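Side-chain contacts in hypothetical ntf2-like protein (Bacteroides fragilis, PDB 3SBU), which is of unknown function but belongs to the NTF2-like superfamily, in which a curved beta-sheet packed against helices commonly forms a cone-shaped fold with a pocket: residues E39-F44 with V112-I117; E99-V104 with S239-F244; Q218-D221 with H226-L229. One frame throughout, in Å; residues are numbered along the deposited sequence. Where two conformers were deposited one is given.

Interaction 1: residues E39-F44 with V112-I117; sequences ESFDDF and VQVEWI
F41, in the first turn of helix 41-50, faces strand 111-116 at V112, where the two backbones come nearest with F41 CA and V112 CA 7.6 Å apart. That spacing is bridged by side chains alone. F41 has CG anti to the backbone N (chi1 -176°), which directs its ring at the strand. V112 CG1 sits over one face, 3.5 Å from the ring centroid of F41 and only 11° off the ring normal, the geometry of a CH-pi contact. V114 meets the same ring differently: its CG2 lies in the ring plane, at the edge, 3.6 Å from F41 CZ. The intervening Q113 points away, as strand alternation requires, and its OE1 bonds to N215 on the neighbouring strand. F129 and W136 add edge-to-face ring contacts to F41, so the phenyl is held within an aromatic cluster on this side of the sheet. At the helix start S40 is the N-cap, with a weak bond of 3.3 Å from D43 N to S40 OG, while F41 N donates to a glycerol, probably from the crystallisation liquor. All three touching residues are buried and the interface totals 156 Å². The chemistry is therefore wholly apolar across the contact: shape and burial seat the helix start on the sheet, and V112 at the face and V114 at the edge, with F129, W136 and I214 around the ring, probably limit its rotation.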
loop_
_atom_site.group_PDB
_atom_site.type_symbol
_atom_site.label_atom_id
_atom_site.label_comp_id
_atom_site.label_asym_id
_atom_site.label_seq_id
_atom_site.Cartn_x
_atom_site.Cartn_y
_atom_site.Cartn_z
ATOM N N GLU A 39 0.083 24.955 -22.643
ATOM C CA GLU A 39 1.228 24.147 -23.090
ATOM C C GLU A 39 0.851 22.653 -23.182
ATOM O O GLU A 39 1.401 21.926 -24.021
ATOM C CB GLU A 39 2.440 24.353 -22.161
ATOM C CG GLU A 39 3.147 25.689 -22.383
ATOM C CD GLU A 39 4.118 26.181 -21.321
ATOM O OE1 GLU A 39 4.094 25.664 -20.180
ATOM O OE2 GLU A 39 4.883 27.123 -21.628
ATOM N N SER A 40 -0.096 22.211 -22.335
ATOM C CA SER A 40 -0.618 20.855 -22.292
ATOM C C SER A 40 -2.069 20.894 -21.833
ATOM O O SER A 40 -2.476 21.817 -21.123
ATOM C CB SER A 40 0.229 19.952 -21.393
ATOM O OG SER A 40 -0.084 20.071 -20.017
ATOM N N PHE A 41 -2.844 19.895 -22.247
ATOM C CA PHE A 41 -4.244 19.761 -21.895
ATOM C C PHE A 41 -4.414 19.552 -20.388
ATOM O O PHE A 41 -5.291 20.185 -19.798
ATOM C CB PHE A 41 -4.917 18.609 -22.671
ATOM C CG PHE A 41 -6.396 18.536 -22.362
ATOM C CD1 PHE A 41 -7.288 19.431 -22.941
ATOM C CD2 PHE A 41 -6.883 17.627 -21.429
ATOM C CE1 PHE A 41 -8.643 19.410 -22.605
ATOM C CE2 PHE A 41 -8.242 17.609 -21.094
ATOM C CZ PHE A 41 -9.113 18.483 -21.703
ATOM N N ASP A 42 -3.594 18.664 -19.784
ATOM C CA ASP A 42 -3.633 18.322 -18.360
ATOM C C ASP A 42 -3.443 19.555 -17.454
ATOM O O ASP A 42 -4.132 19.647 -16.429
ATOM C CB ASP A 42 -2.589 17.239 -18.034
ATOM C CG ASP A 42 -2.923 15.860 -18.597
ATOM O OD1 ASP A 42 -4.111 15.616 -18.911
ATOM O OD2 ASP A 42 -1.983 15.022 -18.744
ATOM N N ASP A 43 -2.541 20.498 -17.838
ATOM C CA ASP A 43 -2.323 21.744 -17.090
ATOM C C ASP A 43 -3.524 22.672 -17.255
ATOM O O ASP A 43 -3.998 23.238 -16.267
ATOM C CB ASP A 43 -1.035 22.484 -17.525
ATOM C CG ASP A 43 0.273 21.766 -17.251
ATOM O OD1 ASP A 43 0.435 21.225 -16.132
ATOM O OD2 ASP A 43 1.160 21.794 -18.132
ATOM N N PHE A 44 -4.015 22.820 -18.511
ATOM C CA PHE A 44 -5.154 23.671 -18.848
ATOM C C PHE A 44 -6.416 23.241 -18.110
ATOM O O PHE A 44 -7.090 24.094 -17.528
ATOM C CB PHE A 44 -5.429 23.688 -20.374
ATOM C CG PHE A 44 -6.853 24.068 -20.734
ATOM C CD1 PHE A 44 -7.267 25.394 -20.700
ATOM C CD2 PHE A 44 -7.791 23.093 -21.040
ATOM C CE1 PHE A 44 -8.588 25.739 -20.990
ATOM C CE2 PHE A 44 -9.120 23.440 -21.308
ATOM C CZ PHE A 44 -9.503 24.763 -21.299
ATOM N N VAL A 112 -9.234 17.269 -27.530
ATOM C CA VAL A 112 -9.312 16.330 -26.411
ATOM C C VAL A 112 -10.731 16.401 -25.833
ATOM O O VAL A 112 -11.330 17.476 -25.821
ATOM C CB VAL A 112 -8.226 16.649 -25.335
ATOM C CG1 VAL A 112 -8.368 15.747 -24.126
ATOM C CG2 VAL A 112 -6.811 16.543 -25.903
ATOM N N GLN A 113 -11.270 15.276 -25.359
ATOM C CA GLN A 113 -12.585 15.272 -24.734
ATOM C C GLN A 113 -12.492 14.766 -23.322
ATOM O O GLN A 113 -11.718 13.855 -23.041
ATOM C CB GLN A 113 -13.619 14.435 -25.512
ATOM C CG GLN A 113 -13.871 14.909 -26.938
ATOM C CD GLN A 113 -12.887 14.285 -27.899
ATOM O OE1 GLN A 113 -12.711 13.074 -27.921
ATOM N NE2 GLN A 113 -12.195 15.099 -28.681
ATOM N N VAL A 114 -13.281 15.364 -22.430
ATOM C CA VAL A 114 -13.407 14.932 -21.045
ATOM C C VAL A 114 -14.764 14.258 -20.950
ATOM O O VAL A 114 -15.737 14.739 -21.535
ATOM C CB VAL A 114 -13.194 16.071 -20.026
ATOM C CG1 VAL A 114 -13.474 15.589 -18.598
ATOM C CG2 VAL A 114 -11.767 16.618 -20.131
ATOM N N GLU A 115 -14.810 13.098 -20.297
ATOM C CA GLU A 115 -16.047 12.316 -20.177
ATOM C C GLU A 115 -16.418 11.998 -18.757
ATOM O O GLU A 115 -15.544 11.723 -17.937
ATOM C CB GLU A 115 -15.950 10.961 -20.921
ATOM C CG GLU A 115 -15.461 11.017 -22.364
ATOM C CD GLU A 115 -14.887 9.738 -22.954
ATOM O OE1 GLU A 115 -14.933 8.678 -22.286
ATOM O OE2 GLU A 115 -14.359 9.810 -24.087
ATOM N N TRP A 116 -17.727 12.040 -18.468
ATOM C CA TRP A 116 -18.303 11.490 -17.261
ATOM C C TRP A 116 -19.052 10.253 -17.713
ATOM O O TRP A 116 -19.891 10.348 -18.615
ATOM C CB TRP A 116 -19.256 12.462 -16.540
ATOM C CG TRP A 116 -18.602 13.565 -15.760
ATOM C CD1 TRP A 116 -18.857 14.901 -15.876
ATOM C CD2 TRP A 116 -17.707 13.424 -14.643
ATOM N NE1 TRP A 116 -18.140 15.604 -14.933
ATOM C CE2 TRP A 116 -17.410 14.726 -14.174
ATOM C CE3 TRP A 116 -17.093 12.325 -14.012
ATOM C CZ2 TRP A 116 -16.554 14.960 -13.082
ATOM C CZ3 TRP A 116 -16.232 12.561 -12.940
ATOM C CH2 TRP A 116 -15.968 13.865 -12.490
ATOM N N ILE A 117 -18.771 9.107 -17.109
ATOM C CA ILE A 117 -19.489 7.872 -17.401
ATOM C C ILE A 117 -20.349 7.586 -16.198
ATOM O O ILE A 117 -19.826 7.307 -15.117
ATOM C CB ILE A 117 -18.564 6.681 -17.778
ATOM C CG1 ILE A 117 -17.693 7.034 -18.974
ATOM C CG2 ILE A 117 -19.393 5.405 -18.034
ATOM C CD1 ILE A 117 -16.332 6.396 -18.959
#

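Interaction 2: residues E99-V104 with S239-F244; sequences EDMDLV and SNILYF
The phenol ring of Y243 is met across this contact at its hydroxyl, where M101 CE lies 3.7 Å from Y243 OH. Within the two segments nothing covers the ring's centre: the nearest ring carbon is CZ, 4.6 Å from M101 CE, and the methyl is displaced well out of the ring plane. The other flat group, the amide of N240, has S239 O near its plane, 6° out of it. This bond from N240 ND2 to S239 O is 2.9 Å long and nearly straight at 172°, although the donor stands above the carbonyl plane. It lies within one segment, at the start of strand 240-245.

M101, a selenomethionine, carries the approach from the other side. With M101 CA and I241 CA 10.7 Å apart, its long side chain must span most of the gap. The chain runs out extended at chi2 and then bends at chi3 (-76°), which turns CE toward the tyrosine hydroxyl while SE stays 4.4 Å from I241 CG2, a loose apolar contact. The M101 side chain also touches F95 and I228, on strands 93-95 and 226-230 of the same sheet. The 3-10 segment around M101 is held by backbone bonds such as that from V104 N to M101 O, 3.3 Å long. The arrangement is a 3-10 segment, 99-103, packed through one long side chain, M101, on an antiparallel sheet, within a fold classed as cystatin-like.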
loop_
_atom_site.group_PDB
_atom_site.type_symbol
_atom_site.label_atom_id
_atom_site.label_comp_id
_atom_site.label_asym_id
_atom_site.label_seq_id
_atom_site.Cartn_x
_atom_site.Cartn_y
_atom_site.Cartn_z
ATOM N N GLU A 99 -0.294 0.023 -24.397
ATOM C CA GLU A 99 0.525 0.953 -25.197
ATOM C C GLU A 99 -0.196 2.286 -25.467
ATOM O O GLU A 99 0.473 3.296 -25.683
ATOM C CB GLU A 99 1.022 0.321 -26.515
ATOM C CG GLU A 99 -0.095 -0.041 -27.493
ATOM C CD GLU A 99 -0.767 -1.392 -27.285
ATOM O OE1 GLU A 99 -0.689 -1.970 -26.173
ATOM O OE2 GLU A 99 -1.309 -1.914 -28.283
ATOM N N ASP A 100 -1.541 2.292 -25.414
ATOM C CA ASP A 100 -2.338 3.508 -25.599
ATOM C C ASP A 100 -2.168 4.509 -24.442
ATOM O O ASP A 100 -2.452 5.681 -24.635
ATOM C CB ASP A 100 -3.819 3.174 -25.799
ATOM C CG ASP A 100 -4.104 2.523 -27.154
ATOM O OD1 ASP A 100 -3.251 2.651 -28.073
ATOM O OD2 ASP A 100 -5.161 1.884 -27.288
HETATM N N MSE A 101 -1.608 4.078 -23.304
HETATM C CA MSE A 101 -1.307 4.982 -22.191
HETATM C C MSE A 101 -0.200 5.953 -22.580
HETATM O O MSE A 101 -0.080 6.999 -21.954
HETATM C CB MSE A 101 -0.941 4.204 -20.923
HETATM C CG MSE A 101 -2.108 3.309 -20.474
HETATM SE SE MSE A 101 -1.982 2.680 -18.652
HETATM C CE MSE A 101 -0.887 1.565 -18.886
ATOM N N ASP A 102 0.548 5.659 -23.659
ATOM C CA ASP A 102 1.580 6.569 -24.196
ATOM C C ASP A 102 0.945 7.871 -24.653
ATOM O O ASP A 102 1.621 8.897 -24.712
ATOM C CB ASP A 102 2.314 5.941 -25.424
ATOM C CG ASP A 102 3.238 4.772 -25.158
ATOM O OD1 ASP A 102 3.296 4.306 -24.010
ATOM O OD2 ASP A 102 3.815 4.253 -26.112
ATOM N N LEU A 103 -0.350 7.817 -25.014
ATOM C CA LEU A 103 -1.042 8.971 -25.577
ATOM C C LEU A 103 -1.278 10.083 -24.559
ATOM O O LEU A 103 -1.443 11.227 -24.970
ATOM C CB LEU A 103 -2.361 8.538 -26.245
ATOM C CG LEU A 103 -2.187 7.626 -27.478
ATOM C CD1 LEU A 103 -3.509 7.061 -27.931
ATOM C CD2 LEU A 103 -1.474 8.360 -28.625
ATOM N N VAL A 104 -1.238 9.772 -23.258
ATOM C CA VAL A 104 -1.431 10.757 -22.172
ATOM C C VAL A 104 -0.389 11.907 -22.296
ATOM O O VAL A 104 -0.750 13.081 -22.169
ATOM C CB VAL A 104 -1.397 10.075 -20.777
ATOM C CG1 VAL A 104 -1.490 11.108 -19.642
ATOM C CG2 VAL A 104 -2.517 9.048 -20.657
ATOM N N SER A 239 -0.957 6.788 -7.944
ATOM C CA SER A 239 -1.152 6.178 -9.248
ATOM C C SER A 239 -1.347 4.675 -9.110
ATOM O O SER A 239 -0.435 3.970 -8.676
ATOM C CB SER A 239 0.039 6.468 -10.168
ATOM O OG SER A 239 -0.116 5.788 -11.404
ATOM N N ASN A 240 -2.527 4.192 -9.474
ATOM C CA ASN A 240 -2.853 2.768 -9.507
ATOM C C ASN A 240 -3.400 2.427 -10.858
ATOM O O ASN A 240 -4.133 3.225 -11.443
ATOM C CB ASN A 240 -3.869 2.388 -8.435
ATOM C CG ASN A 240 -3.358 2.203 -7.033
ATOM O OD1 ASN A 240 -4.083 1.709 -6.199
ATOM N ND2 ASN A 240 -2.111 2.542 -6.737
ATOM N N ILE A 241 -3.060 1.249 -11.369
ATOM C CA ILE A 241 -3.581 0.774 -12.649
ATOM C C ILE A 241 -4.232 -0.598 -12.438
ATOM O O ILE A 241 -3.608 -1.496 -11.877
ATOM C CB ILE A 241 -2.484 0.765 -13.752
ATOM C CG1 ILE A 241 -1.739 2.145 -13.803
ATOM C CG2 ILE A 241 -3.127 0.401 -15.115
ATOM C CD1 ILE A 241 -0.456 2.048 -14.515
ATOM N N LEU A 242 -5.489 -0.744 -12.858
ATOM C CA LEU A 242 -6.245 -1.990 -12.746
ATOM C C LEU A 242 -6.518 -2.534 -14.143
ATOM O O LEU A 242 -7.099 -1.834 -14.979
ATOM C CB LEU A 242 -7.559 -1.783 -11.957
ATOM C CG LEU A 242 -7.462 -1.155 -10.556
ATOM C CD1 LEU A 242 -8.824 -1.153 -9.873
ATOM C CD2 LEU A 242 -6.519 -1.908 -9.693
ATOM N N TYR A 243 -6.049 -3.758 -14.405
ATOM C CA TYR A 243 -6.216 -4.474 -15.677
ATOM C C TYR A 243 -7.327 -5.482 -15.539
ATOM O O TYR A 243 -7.254 -6.353 -14.678
ATOM C CB TYR A 243 -4.924 -5.195 -16.092
ATOM C CG TYR A 243 -3.779 -4.282 -16.464
ATOM C CD1 TYR A 243 -3.049 -3.606 -15.482
ATOM C CD2 TYR A 243 -3.366 -4.159 -17.789
ATOM C CE1 TYR A 243 -1.958 -2.805 -15.816
ATOM C CE2 TYR A 243 -2.279 -3.355 -18.134
ATOM C CZ TYR A 243 -1.583 -2.679 -17.146
ATOM O OH TYR A 243 -0.535 -1.860 -17.480
ATOM N N PHE A 244 -8.354 -5.361 -16.377
ATOM C CA PHE A 244 -9.480 -6.280 -16.416
ATOM C C PHE A 244 -9.477 -7.026 -17.724
ATOM O O PHE A 244 -9.161 -6.449 -18.771
ATOM C CB PHE A 244 -10.816 -5.529 -16.257
ATOM C CG PHE A 244 -10.976 -4.799 -14.941
ATOM C CD1 PHE A 244 -10.524 -3.481 -14.793
ATOM C CD2 PHE A 244 -11.623 -5.410 -13.863
ATOM C CE1 PHE A 244 -10.700 -2.802 -13.585
ATOM C CE2 PHE A 244 -11.773 -4.739 -12.650
ATOM C CZ PHE A 244 -11.310 -3.443 -12.518
#

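Interaction 3: residues Q218-D221 with H226-L229; sequences QQND and HKIL
K227 reaches across to N220, its side chain running at about a right angle to the asparagine; its ammonium end comes up to the ND2 end of the N220 amide, nearly in line with the CG-ND2 bond and not over the amide face. The setting is the connection from strand 212-215 to strand 226-230, which passes from the mixed sheet to the antiparallel sheet of this NTF2-like chain. The backbones stay well apart, with N220 CA and K227 CA separated by 9.0 Å, and the lysine spans the interval. Its chain bends at chi2 (84°) and is extended beyond, so the amine is delivered to the loop. L94 and F154 also touch the lysine side chain.

The amine approaches two groups without bonding to either. N220 ND2 is 3.8 Å from K227 NZ; both are nitrogen donors, which makes this a proximity rather than an attraction. N220 OD1 is instead used by a glycerol, probably from the crystallisation liquor. The true polar partner of K227 NZ is D96 OD1, in a salt bridge. The other carboxylate oxygen of D96 receives bonds from Q219 NE2 and D221 N, so a single aspartate ties both the loop and the strand's lysine together. This charge pairing and hydrogen bonding probably help to fix the loop's path beside the strand. The D221 carboxylate is not in contact with the lysine, its OD1 lying 6.6 Å from K227 NZ; that oxygen accepts from N223 N.

D221 O comes to 3.0 Å from K227 NZ, yet its angle is too poor for a hydrogen bond: the oxygen lies almost straight beyond the end of the CE-NZ bond, with CE-NZ-O near 170°, where no N-H points.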
loop_
_atom_site.group_PDB
_atom_site.type_symbol
_atom_site.label_atom_id
_atom_site.label_comp_id
_atom_site.label_asym_id
_atom_site.label_seq_id
_atom_site.Cartn_x
_atom_site.Cartn_y
_atom_site.Cartn_z
ATOM N N GLN A 218 -6.970 7.309 -27.352
ATOM C CA GLN A 218 -6.883 5.879 -27.072
ATOM C C GLN A 218 -8.135 5.141 -27.541
ATOM O O GLN A 218 -9.229 5.655 -27.421
ATOM C CB GLN A 218 -6.619 5.577 -25.568
ATOM C CG GLN A 218 -7.796 5.872 -24.593
ATOM C CD GLN A 218 -7.735 7.270 -24.043
ATOM O OE1 GLN A 218 -7.264 8.221 -24.687
ATOM N NE2 GLN A 218 -8.271 7.431 -22.839
ATOM N N GLN A 219 -7.961 3.919 -28.018
ATOM C CA GLN A 219 -9.059 3.055 -28.447
ATOM C C GLN A 219 -10.008 2.821 -27.284
ATOM O O GLN A 219 -9.581 2.561 -26.132
ATOM C CB GLN A 219 -8.516 1.713 -28.968
ATOM C CG GLN A 219 -9.614 0.790 -29.512
ATOM C CD GLN A 219 -9.036 -0.560 -29.766
ATOM O OE1 GLN A 219 -8.487 -0.831 -30.845
ATOM N NE2 GLN A 219 -9.184 -1.442 -28.788
ATOM N N ASN A 220 -11.284 2.981 -27.603
ATOM C CA ASN A 220 -12.397 2.776 -26.690
ATOM C C ASN A 220 -13.431 1.972 -27.451
ATOM O O ASN A 220 -14.378 2.528 -28.004
ATOM C CB ASN A 220 -12.926 4.132 -26.218
ATOM C CG ASN A 220 -13.976 4.068 -25.148
ATOM O OD1 ASN A 220 -14.607 5.075 -24.837
ATOM N ND2 ASN A 220 -14.156 2.917 -24.522
ATOM N N ASP A 221 -13.193 0.662 -27.555
ATOM C CA ASP A 221 -14.062 -0.248 -28.312
ATOM C C ASP A 221 -14.864 -1.085 -27.324
ATOM O O ASP A 221 -14.273 -1.700 -26.438
ATOM C CB ASP A 221 -13.183 -1.096 -29.250
ATOM C CG ASP A 221 -13.796 -2.299 -29.967
ATOM O OD1 ASP A 221 -15.040 -2.456 -29.925
ATOM O OD2 ASP A 221 -13.020 -3.101 -30.556
ATOM N N HIS A 226 -10.012 -6.442 -23.100
ATOM C CA HIS A 226 -9.289 -5.852 -21.982
ATOM C C HIS A 226 -9.820 -4.482 -21.716
ATOM O O HIS A 226 -10.222 -3.771 -22.642
ATOM C CB HIS A 226 -7.774 -5.722 -22.219
ATOM C CG HIS A 226 -6.968 -6.973 -22.088
ATOM N ND1 HIS A 226 -7.531 -8.194 -21.752
ATOM C CD2 HIS A 226 -5.655 -7.145 -22.306
ATOM C CE1 HIS A 226 -6.535 -9.058 -21.755
ATOM N NE2 HIS A 226 -5.389 -8.464 -22.060
ATOM N N LYS A 227 -9.762 -4.085 -20.450
ATOM C CA LYS A 227 -10.096 -2.748 -19.989
ATOM C C LYS A 227 -9.115 -2.407 -18.912
ATOM O O LYS A 227 -8.903 -3.198 -17.997
ATOM C CB LYS A 227 -11.558 -2.624 -19.525
ATOM C CG LYS A 227 -12.274 -1.446 -20.189
ATOM C CD LYS A 227 -12.845 -1.780 -21.572
ATOM C CE LYS A 227 -13.261 -0.516 -22.286
ATOM N NZ LYS A 227 -13.595 -0.753 -23.719
ATOM N N ILE A 228 -8.457 -1.277 -19.065
ATOM C CA ILE A 228 -7.412 -0.810 -18.156
ATOM C C ILE A 228 -7.859 0.504 -17.526
ATOM O O ILE A 228 -8.073 1.489 -18.227
ATOM C CB ILE A 228 -6.077 -0.674 -18.916
ATOM C CG1 ILE A 228 -5.724 -1.992 -19.662
ATOM C CG2 ILE A 228 -4.934 -0.126 -17.967
ATOM C CD1 ILE A 228 -4.655 -1.853 -20.625
ATOM N N LEU A 229 -8.016 0.503 -16.200
ATOM C CA LEU A 229 -8.467 1.648 -15.459
ATOM C C LEU A 229 -7.301 2.255 -14.681
ATOM O O LEU A 229 -6.776 1.629 -13.759
ATOM C CB LEU A 229 -9.638 1.232 -14.540
ATOM C CG LEU A 229 -10.210 2.301 -13.601
ATOM C CD1 LEU A 229 -11.002 3.348 -14.358
ATOM C CD2 LEU A 229 -11.141 1.660 -12.592
#

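Interactions 2 and 3 have centres 9 Å apart and share one antiparallel sheet, in which strands 226-230 and 240-245 are neighbours: F244 N and K227 O are 2.8 Å apart, a probable hydrogen bond. Interaction 1 lies on the mixed sheet, with its centre 16 Å from interaction 2 and 17 Å from interaction 3. It nevertheless touches interaction 2, where D42 OD2 packs 4.0 Å from V104 CG1. Along the chain the segments of interactions 1 and 2 alternate, interaction 1 closes before interaction 3 opens, and both segments of interaction 3 fall between those of interaction 2. Segment 99-104 thus lies between helix 41-50, met at V104, and the antiparallel sheet, met through M101.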